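Local coordinates for protein aminoglycoside phosphotransferase (Alicyclobacillus acidocaldarius subsp. acidocaldarius, PDB 4PDY) that probably transfers a phosphate group, as do its relatives in the aminoglycoside phosphotransferase family of the protein-kinase clan, at residues L186-E191 and D323-Y328; W306-A311 and P319-A324. All coordinates share one frame; numbering follows the deposited sequence.

Contact 1 (L186-E191 and D323-Y328); sequences LSMRDE and DALQQY
M188 and L325 mark the closest backbone approach, their CA atoms 10.2 Å apart, so long side chains have to bridge between the break separating helices 180-187 and 189-203 and the long helix 319-347. The span includes a Met-aromatic contact within the helical part of this kinase-like fold. M188, a selenomethionine in the crystal, occupies the N-cap position of helix 189-203 and points toward the other segment. Its CG sits between the backbone N and the carbonyl carbon (chi1 65°), and the chain then bends at its last torsion, which carries the methyl to L325. There the two side chains meet tip to tip, with M188 CE 3.9 Å from L325 CG and the same methyl also against CD1. The selenium touches both partners: M188 SE is 4.0 Å from L325 CD1 and 4.2 Å from CD2 of Y328, approaching the ring obliquely, neither squarely over its face nor in its plane. L325 also packs on F181, L184 and L185 of helix 180-187, while Y328 also packs on L304 and P305, so the apolar side of the contact runs on into neighbouring helices. The polar side is made by E191, an extended chain that comes at Y328 from the opposite direction, its OE1 4.1 Å from CE2 of the ring. No direct hydrogen bond joins the segments; one water does the joining. It donates to E191 OE1 at 2.9 Å and lies in the plane of the tyrosine ring, at its edge. Behind M188 the turn is braced from within, since R189 NE donates almost straight to L186 O at 2.8 Å. The tyrosine hydroxyl donates a hydrogen bond to the bridging water, with Y328 OH 2.6 Å from the water oxygen.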
ATOM      1  N   LEU A 186      11.731  17.445  18.757  1.00 11.48           N
ATOM      2  CA  LEU A 186      11.420  18.815  19.214  1.00 12.94           C
ATOM      3  C   LEU A 186      11.944  19.882  18.257  1.00 14.40           C
ATOM      4  O   LEU A 186      11.282  20.918  18.053  1.00 17.00           O
ATOM      5  CB  LEU A 186      11.931  19.042  20.639  1.00 15.36           C
ATOM      6  CG  LEU A 186      11.149  18.259  21.702  1.00 16.23           C
ATOM      7  CD1 LEU A 186      11.956  18.132  22.976  1.00 17.22           C
ATOM      8  CD2 LEU A 186       9.792  18.901  21.972  1.00 19.43           C
ATOM      9  N   SER A 187      13.096  19.614  17.650  1.00 13.36           N
ATOM     10  CA  SER A 187      13.705  20.564  16.729  1.00 14.81           C
ATOM     11  C   SER A 187      12.881  20.802  15.472  1.00 14.76           C
ATOM     12  O   SER A 187      13.084  21.811  14.801  1.00 18.65           O
ATOM     13  CB  SER A 187      15.111  20.126  16.309  1.00 16.68           C
ATOM     14  OG  SER A 187      15.084  19.073  15.344  1.00 16.08           O
HETATM   15  N   MSE A 188      11.983  19.882  15.129  1.00 14.29           N
HETATM   16  CA  MSE A 188      11.183  20.030  13.906  1.00 15.24           C
HETATM   17  C   MSE A 188       9.715  20.319  14.170  1.00 12.65           C
HETATM   18  O   MSE A 188       8.911  20.239  13.241  1.00 12.47           O
HETATM   19  CB  MSE A 188      11.390  18.844  12.963  1.00 18.98           C
HETATM   20  CG  MSE A 188      10.877  17.576  13.589  1.00 17.86           C
HETATM   21 SE   MSE A 188      11.015  16.053  12.338  0.75 17.47          SE
HETATM   22  CE  MSE A 188      12.802  15.789  12.879  1.00 12.89           C
ATOM     23  N   ARG A 189       9.353  20.705  15.395  1.00 14.90           N
ATOM     24  CA  ARG A 189       7.942  20.911  15.724  1.00 18.34           C
ATOM     25  C   ARG A 189       7.254  21.916  14.815  1.00 15.43           C
ATOM     26  O   ARG A 189       6.120  21.707  14.417  1.00 17.20           O
ATOM     27  CB  ARG A 189       7.789  21.419  17.151  1.00 23.42           C
ATOM     28  CG  ARG A 189       7.938  20.353  18.210  1.00 27.15           C
ATOM     29  CD  ARG A 189       7.933  21.007  19.589  1.00 30.09           C
ATOM     30  NE  ARG A 189       9.254  21.555  19.902  1.00 29.45           N
ATOM     31  CZ  ARG A 189       9.549  22.261  20.988  1.00 32.49           C
ATOM     32  NH1 ARG A 189       8.606  22.565  21.890  1.00 35.48           N
ATOM     33  NH2 ARG A 189      10.803  22.679  21.160  1.00 31.88           N
ATOM     34  N   ASP A 190       7.923  23.018  14.503  1.00 17.10           N
ATOM     35  CA  ASP A 190       7.255  24.066  13.749  1.00 17.87           C
ATOM     36  C   ASP A 190       6.975  23.601  12.318  1.00 15.22           C
ATOM     37  O   ASP A 190       5.866  23.842  11.806  1.00 16.70           O
ATOM     38  CB  ASP A 190       8.029  25.386  13.814  1.00 23.33           C
ATOM     39  CG  ASP A 190       7.964  26.041  15.208  1.00 28.54           C
ATOM     40  OD1 ASP A 190       6.850  26.422  15.673  1.00 33.00           O
ATOM     41  OD2 ASP A 190       9.031  26.181  15.841  1.00 33.19           O
ATOM     42  N   GLU A 191       7.908  22.857  11.699  1.00 14.78           N
ATOM     43  CA  GLU A 191       7.648  22.325  10.358  1.00 14.54           C
ATOM     44  C   GLU A 191       6.565  21.251  10.380  1.00 12.57           C
ATOM     45  O   GLU A 191       5.736  21.164   9.479  1.00 13.38           O
ATOM     46  CB  GLU A 191       8.908  21.758   9.690  1.00 17.65           C
ATOM     47  CG  GLU A 191       8.627  21.046   8.354  1.00 23.88           C
ATOM     48  CD  GLU A 191       9.854  20.402   7.707  1.00 28.33           C
ATOM     49  OE1 GLU A 191       9.964  19.122   7.710  1.00 23.75           O
ATOM     50  OE2 GLU A 191      10.700  21.185   7.200  1.00 32.33           O
ATOM     51  N   ASP A 323      17.017   6.222  13.547  1.00 14.22           N
ATOM     52  CA  ASP A 323      17.505   6.139  12.154  1.00 14.72           C
ATOM     53  C   ASP A 323      16.454   6.755  11.216  1.00 13.95           C
ATOM     54  O   ASP A 323      16.780   7.569  10.352  1.00 14.31           O
ATOM     55  CB  ASP A 323      17.784   4.685  11.684  1.00 17.51           C
ATOM     56  CG  ASP A 323      18.858   3.978  12.486  1.00 24.01           C
ATOM     57  OD1 ASP A 323      19.683   4.656  13.123  1.00 27.62           O
ATOM     58  OD2 ASP A 323      18.885   2.719  12.456  1.00 30.12           O
ATOM     59  N   ALA A 324      15.197   6.341  11.380  1.00 12.38           N
ATOM     60  CA  ALA A 324      14.135   6.818  10.486  1.00 13.17           C
ATOM     61  C   ALA A 324      13.879   8.325  10.597  1.00 12.55           C
ATOM     62  O   ALA A 324      13.733   9.000   9.587  1.00 13.47           O
ATOM     63  CB  ALA A 324      12.855   6.053  10.743  1.00 14.27           C
ATOM     64  N   LEU A 325      13.870   8.843  11.826  1.00 11.18           N
ATOM     65  CA  LEU A 325      13.626  10.271  12.014  1.00 11.93           C
ATOM     66  C   LEU A 325      14.813  11.103  11.500  1.00 11.71           C
ATOM     67  O   LEU A 325      14.632  12.181  10.917  1.00 12.38           O
ATOM     68  CB  LEU A 325      13.335  10.577  13.473  1.00 12.01           C
ATOM     69  CG  LEU A 325      12.783  11.983  13.705  1.00 12.24           C
ATOM     70  CD1 LEU A 325      11.402  12.123  13.104  1.00 14.25           C
ATOM     71  CD2 LEU A 325      12.737  12.266  15.188  1.00 12.94           C
ATOM     72  N   GLN A 326      16.034  10.568  11.658  1.00 13.48           N
ATOM     73  CA  GLN A 326      17.221  11.228  11.123  1.00 12.52           C
ATOM     74  C   GLN A 326      17.143  11.334   9.598  1.00 13.58           C
ATOM     75  O   GLN A 326      17.434  12.393   9.020  1.00 15.15           O
ATOM     76  CB  GLN A 326      18.512  10.501  11.512  1.00 14.21           C
ATOM     77  CG  GLN A 326      18.903  10.694  12.968  1.00 14.83           C
ATOM     78  CD  GLN A 326      19.998   9.761  13.441  1.00 13.98           C
ATOM     79  OE1 GLN A 326      20.192   8.674  12.892  1.00 17.92           O
ATOM     80  NE2 GLN A 326      20.728  10.186  14.435  1.00 15.03           N
ATOM     81  N   GLN A 327      16.747  10.246   8.945  1.00 13.87           N
ATOM     82  CA  GLN A 327      16.603  10.276   7.500  1.00 17.87           C
ATOM     83  C   GLN A 327      15.517  11.250   7.060  1.00 15.02           C
ATOM     84  O   GLN A 327      15.682  11.933   6.054  1.00 15.14           O
ATOM     85  CB  GLN A 327      16.313   8.887   6.922  1.00 20.77           C
ATOM     86  CG  GLN A 327      15.981   8.921   5.428  1.00 27.00           C
ATOM     87  CD  GLN A 327      16.210   7.611   4.706  1.00 37.98           C
ATOM     88  OE1 GLN A 327      17.220   6.932   4.924  1.00 52.37           O
ATOM     89  NE2 GLN A 327      15.284   7.259   3.808  1.00 45.96           N
ATOM     90  N   TYR A 328      14.416  11.325   7.810  1.00 13.88           N
ATOM     91  CA  TYR A 328      13.369  12.286   7.471  1.00 13.38           C
ATOM     92  C   TYR A 328      13.925  13.714   7.559  1.00 13.51           C
ATOM     93  O   TYR A 328      13.678  14.546   6.691  1.00 13.71           O
ATOM     94  CB  TYR A 328      12.185  12.133   8.418  1.00 13.47           C
ATOM     95  CG  TYR A 328      10.994  13.007   8.040  1.00 14.20           C
ATOM     96  CD1 TYR A 328      10.042  12.552   7.138  1.00 14.17           C
ATOM     97  CD2 TYR A 328      10.848  14.277   8.553  1.00 13.83           C
ATOM     98  CE1 TYR A 328       8.968  13.336   6.773  1.00 15.09           C
ATOM     99  CE2 TYR A 328       9.764  15.053   8.206  1.00 15.24           C
ATOM    100  CZ  TYR A 328       8.834  14.574   7.314  1.00 14.58           C
ATOM    101  OH  TYR A 328       7.743  15.333   6.948  1.00 16.25           O
TER
HETATM  102  O   HOH W   1       7.484  17.628   8.090  1.00 19.67           O

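Contact 2 (W306-A311 and P319-A324); sequences WRIAHA and PSQLDA
I308 and Q321 carry most of this contact, with A324 next, and together they zip up an antiparallel alpha-helical hairpin in which helix 303-315 turns back through a short link into helix 319-347. The two short segments run at 158° to each other with their axes 9.8 Å apart, and the CA atoms of I308 and Q321 come within 5.7 Å. Both branches of I308 are used. CG2, placed anti to the backbone N while CG1 lies beside it (chi1 -59°), rests against the backbone of the facing helix, 3.4 Å from Q321 O, and also touches Q321 CB. The longer branch reaches a turn further along, where I308 CD1 presses on A324 CB at 3.4 Å, tighter than ordinary methyl contact. Cut back to an alanine, this position would lose CG1, CG2 and CD1, which would probably open a gap beside Q321 and leave the methyl of A324 without its tight partner. Q321 slides past I308 in the opposite direction, its extended chain running toward the hairpin link. The amide nitrogen NE2 lies 3.8 Å from A311 CB but hydrogen-bonds to A316 O, while OE1 takes a hydrogen bond from R312 NH1. The buried amide is therefore satisfied at both ends and ties helix 319-347 to the link and to the last turns of helix 303-315. F181 of helix 180-187 touches I308 and Q321 alike, bringing a third helix up to the hairpin. On helix 303-315, W306 and A309 pack against M168, and W306 NE1 and H310 ND1 both hydrogen-bond to D164 OD2, anchoring the hairpin to helix 154-173.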
ATOM      1  N   TRP A 306       4.898  11.032  12.431  1.00  9.18           N
ATOM      2  CA  TRP A 306       3.799  10.569  13.263  1.00  9.76           C
ATOM      3  C   TRP A 306       3.981   9.087  13.583  1.00 10.46           C
ATOM      4  O   TRP A 306       3.910   8.675  14.719  1.00 10.30           O
ATOM      5  CB  TRP A 306       2.406  10.840  12.626  1.00 10.54           C
ATOM      6  CG  TRP A 306       1.426  10.044  13.355  1.00 10.42           C
ATOM      7  CD1 TRP A 306       0.955  10.269  14.632  1.00 10.44           C
ATOM      8  CD2 TRP A 306       0.952   8.749  12.981  1.00 11.04           C
ATOM      9  NE1 TRP A 306       0.182   9.217  15.033  1.00 11.73           N
ATOM     10  CE2 TRP A 306       0.189   8.255  14.055  1.00 10.79           C
ATOM     11  CE3 TRP A 306       1.110   7.956  11.841  1.00 12.35           C
ATOM     12  CZ2 TRP A 306      -0.452   7.037  14.000  1.00 14.10           C
ATOM     13  CZ3 TRP A 306       0.481   6.745  11.803  1.00 12.97           C
ATOM     14  CH2 TRP A 306      -0.292   6.300  12.869  1.00 13.95           C
ATOM     15  N   ARG A 307       4.189   8.303  12.537  1.00  9.97           N
ATOM     16  CA  ARG A 307       4.211   6.834  12.708  1.00 10.39           C
ATOM     17  C   ARG A 307       5.365   6.365  13.618  1.00 10.78           C
ATOM     18  O   ARG A 307       5.181   5.533  14.508  1.00 11.49           O
ATOM     19  CB  ARG A 307       4.264   6.138  11.347  1.00 13.80           C
ATOM     20  CG  ARG A 307       4.151   4.618  11.447  1.00 16.91           C
ATOM     21  CD  ARG A 307       4.385   3.852  10.144  1.00 24.84           C
ATOM     22  NE  ARG A 307       5.415   4.429   9.279  1.00 35.11           N
ATOM     23  CZ  ARG A 307       6.679   4.010   9.162  1.00 40.92           C
ATOM     24  NH1 ARG A 307       7.143   2.987   9.872  1.00 48.79           N
ATOM     25  NH2 ARG A 307       7.497   4.641   8.327  1.00 53.26           N
ATOM     26  N   ILE A 308       6.540   6.926  13.375  1.00  9.68           N
ATOM     27  CA  ILE A 308       7.736   6.598  14.130  1.00 12.02           C
ATOM     28  C   ILE A 308       7.599   7.056  15.595  1.00  9.91           C
ATOM     29  O   ILE A 308       7.874   6.312  16.531  1.00 10.79           O
ATOM     30  CB  ILE A 308       8.980   7.266  13.495  1.00 14.01           C
ATOM     31  CG1 ILE A 308       9.174   6.818  12.050  1.00 15.02           C
ATOM     32  CG2 ILE A 308      10.223   7.027  14.335  1.00 14.37           C
ATOM     33  CD1 ILE A 308       9.980   7.837  11.293  1.00 18.90           C
ATOM     34  N   ALA A 309       7.136   8.302  15.799  1.00 10.01           N
ATOM     35  CA  ALA A 309       6.937   8.765  17.178  1.00 10.45           C
ATOM     36  C   ALA A 309       5.839   7.953  17.894  1.00  9.91           C
ATOM     37  O   ALA A 309       5.961   7.643  19.083  1.00 11.01           O
ATOM     38  CB  ALA A 309       6.604  10.251  17.198  1.00 12.32           C
ATOM     39  N   HIS A 310       4.777   7.618  17.176  1.00  9.12           N
ATOM     40  CA  HIS A 310       3.714   6.818  17.747  1.00 10.40           C
ATOM     41  C   HIS A 310       4.249   5.499  18.277  1.00 10.96           C
ATOM     42  O   HIS A 310       3.971   5.105  19.405  1.00 11.92           O
ATOM     43  CB  HIS A 310       2.578   6.585  16.759  1.00 11.03           C
ATOM     44  CG  HIS A 310       1.428   5.839  17.343  1.00 12.21           C
ATOM     45  ND1 HIS A 310       0.331   6.463  17.889  1.00 12.88           N
ATOM     46  CD2 HIS A 310       1.218   4.510  17.502  1.00 13.89           C
ATOM     47  CE1 HIS A 310      -0.503   5.552  18.349  1.00 13.44           C
ATOM     48  NE2 HIS A 310       0.013   4.357  18.138  1.00 14.47           N
ATOM     49  N   ALA A 311       5.047   4.822  17.454  1.00 11.07           N
ATOM     50  CA  ALA A 311       5.678   3.567  17.882  1.00 11.00           C
ATOM     51  C   ALA A 311       6.540   3.789  19.119  1.00 10.46           C
ATOM     52  O   ALA A 311       6.460   3.042  20.100  1.00 12.68           O
ATOM     53  CB  ALA A 311       6.497   2.970  16.751  1.00 13.53           C
ATOM     54  N   PRO A 319      16.097   1.693  18.410  1.00 15.15           N
ATOM     55  CA  PRO A 319      17.059   2.525  17.690  1.00 14.16           C
ATOM     56  C   PRO A 319      16.683   2.789  16.217  1.00 14.68           C
ATOM     57  O   PRO A 319      17.074   3.818  15.653  1.00 14.01           O
ATOM     58  CB  PRO A 319      18.365   1.709  17.777  1.00 16.18           C
ATOM     59  CG  PRO A 319      18.193   0.901  18.994  1.00 19.49           C
ATOM     60  CD  PRO A 319      16.742   0.601  19.149  1.00 15.09           C
ATOM     61  N   SER A 320      15.931   1.878  15.596  1.00 14.04           N
ATOM     62  CA  SER A 320      15.496   2.093  14.216  1.00 15.04           C
ATOM     63  C   SER A 320      14.646   3.347  14.050  1.00 14.28           C
ATOM     64  O   SER A 320      14.633   3.932  12.970  1.00 14.68           O
ATOM     65  CB  SER A 320      14.738   0.889  13.673  1.00 18.60           C
ATOM     66  OG  SER A 320      13.528   0.661  14.368  1.00 22.93           O
ATOM     67  N   GLN A 321      13.946   3.739  15.114  1.00 12.68           N
ATOM     68  CA  GLN A 321      13.118   4.941  15.076  1.00 11.70           C
ATOM     69  C   GLN A 321      13.984   6.176  14.907  1.00 11.19           C
ATOM     70  O   GLN A 321      13.625   7.105  14.185  1.00 11.34           O
ATOM     71  CB  GLN A 321      12.301   5.040  16.364  1.00 12.06           C
ATOM     72  CG  GLN A 321      11.255   3.960  16.496  1.00 13.10           C
ATOM     73  CD  GLN A 321      10.902   3.639  17.931  1.00 11.70           C
ATOM     74  OE1 GLN A 321      11.415   4.262  18.862  1.00 11.37           O
ATOM     75  NE2 GLN A 321      10.046   2.640  18.123  1.00 12.64           N
ATOM     76  N   LEU A 322      15.108   6.225  15.601  1.00 11.52           N
ATOM     77  CA  LEU A 322      16.024   7.358  15.462  1.00 12.60           C
ATOM     78  C   LEU A 322      16.614   7.392  14.061  1.00 13.27           C
ATOM     79  O   LEU A 322      16.660   8.457  13.422  1.00 13.72           O
ATOM     80  CB  LEU A 322      17.117   7.369  16.529  1.00 11.68           C
ATOM     81  CG  LEU A 322      18.117   8.517  16.389  1.00 12.26           C
ATOM     82  CD1 LEU A 322      17.452   9.897  16.506  1.00 12.36           C
ATOM     83  CD2 LEU A 322      19.221   8.366  17.411  1.00 14.64           C
ATOM     84  N   ASP A 323      17.017   6.222  13.547  1.00 14.22           N
ATOM     85  CA  ASP A 323      17.505   6.139  12.154  1.00 14.72           C
ATOM     86  C   ASP A 323      16.454   6.755  11.216  1.00 13.95           C
ATOM     87  O   ASP A 323      16.780   7.569  10.352  1.00 14.31           O
ATOM     88  CB  ASP A 323      17.784   4.685  11.684  1.00 17.51           C
ATOM     89  CG  ASP A 323      18.858   3.978  12.486  1.00 24.01           C
ATOM     90  OD1 ASP A 323      19.683   4.656  13.123  1.00 27.62           O
ATOM     91  OD2 ASP A 323      18.885   2.719  12.456  1.00 30.12           O
ATOM     92  N   ALA A 324      15.197   6.341  11.380  1.00 12.38           N
ATOM     93  CA  ALA A 324      14.135   6.818  10.486  1.00 13.17           C
ATOM     94  C   ALA A 324      13.879   8.325  10.597  1.00 12.55           C
ATOM     95  O   ALA A 324      13.733   9.000   9.587  1.00 13.47           O
ATOM     96  CB  ALA A 324      12.855   6.053  10.743  1.00 14.27           C
TER

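Overall arrangement
Contacts 1 and 2 lie about 10 Å apart, centre to centre, and draw on successive turns of helix 319-347, sharing D323 and A324. They meet directly where I308 CD1 comes within 4.1 Å of L325 N. F181 of helix 180-187 is common to both. Contact 2 pairs helix 319-347 with its immediate predecessor; contact 1 attaches it to helices far earlier in the sequence. Their centres are about 23 and 19 Å from the centre of the chain, and neither contact supplies a residue to the bound histidine's pocket, lined by W110, Q114 and L232 among others.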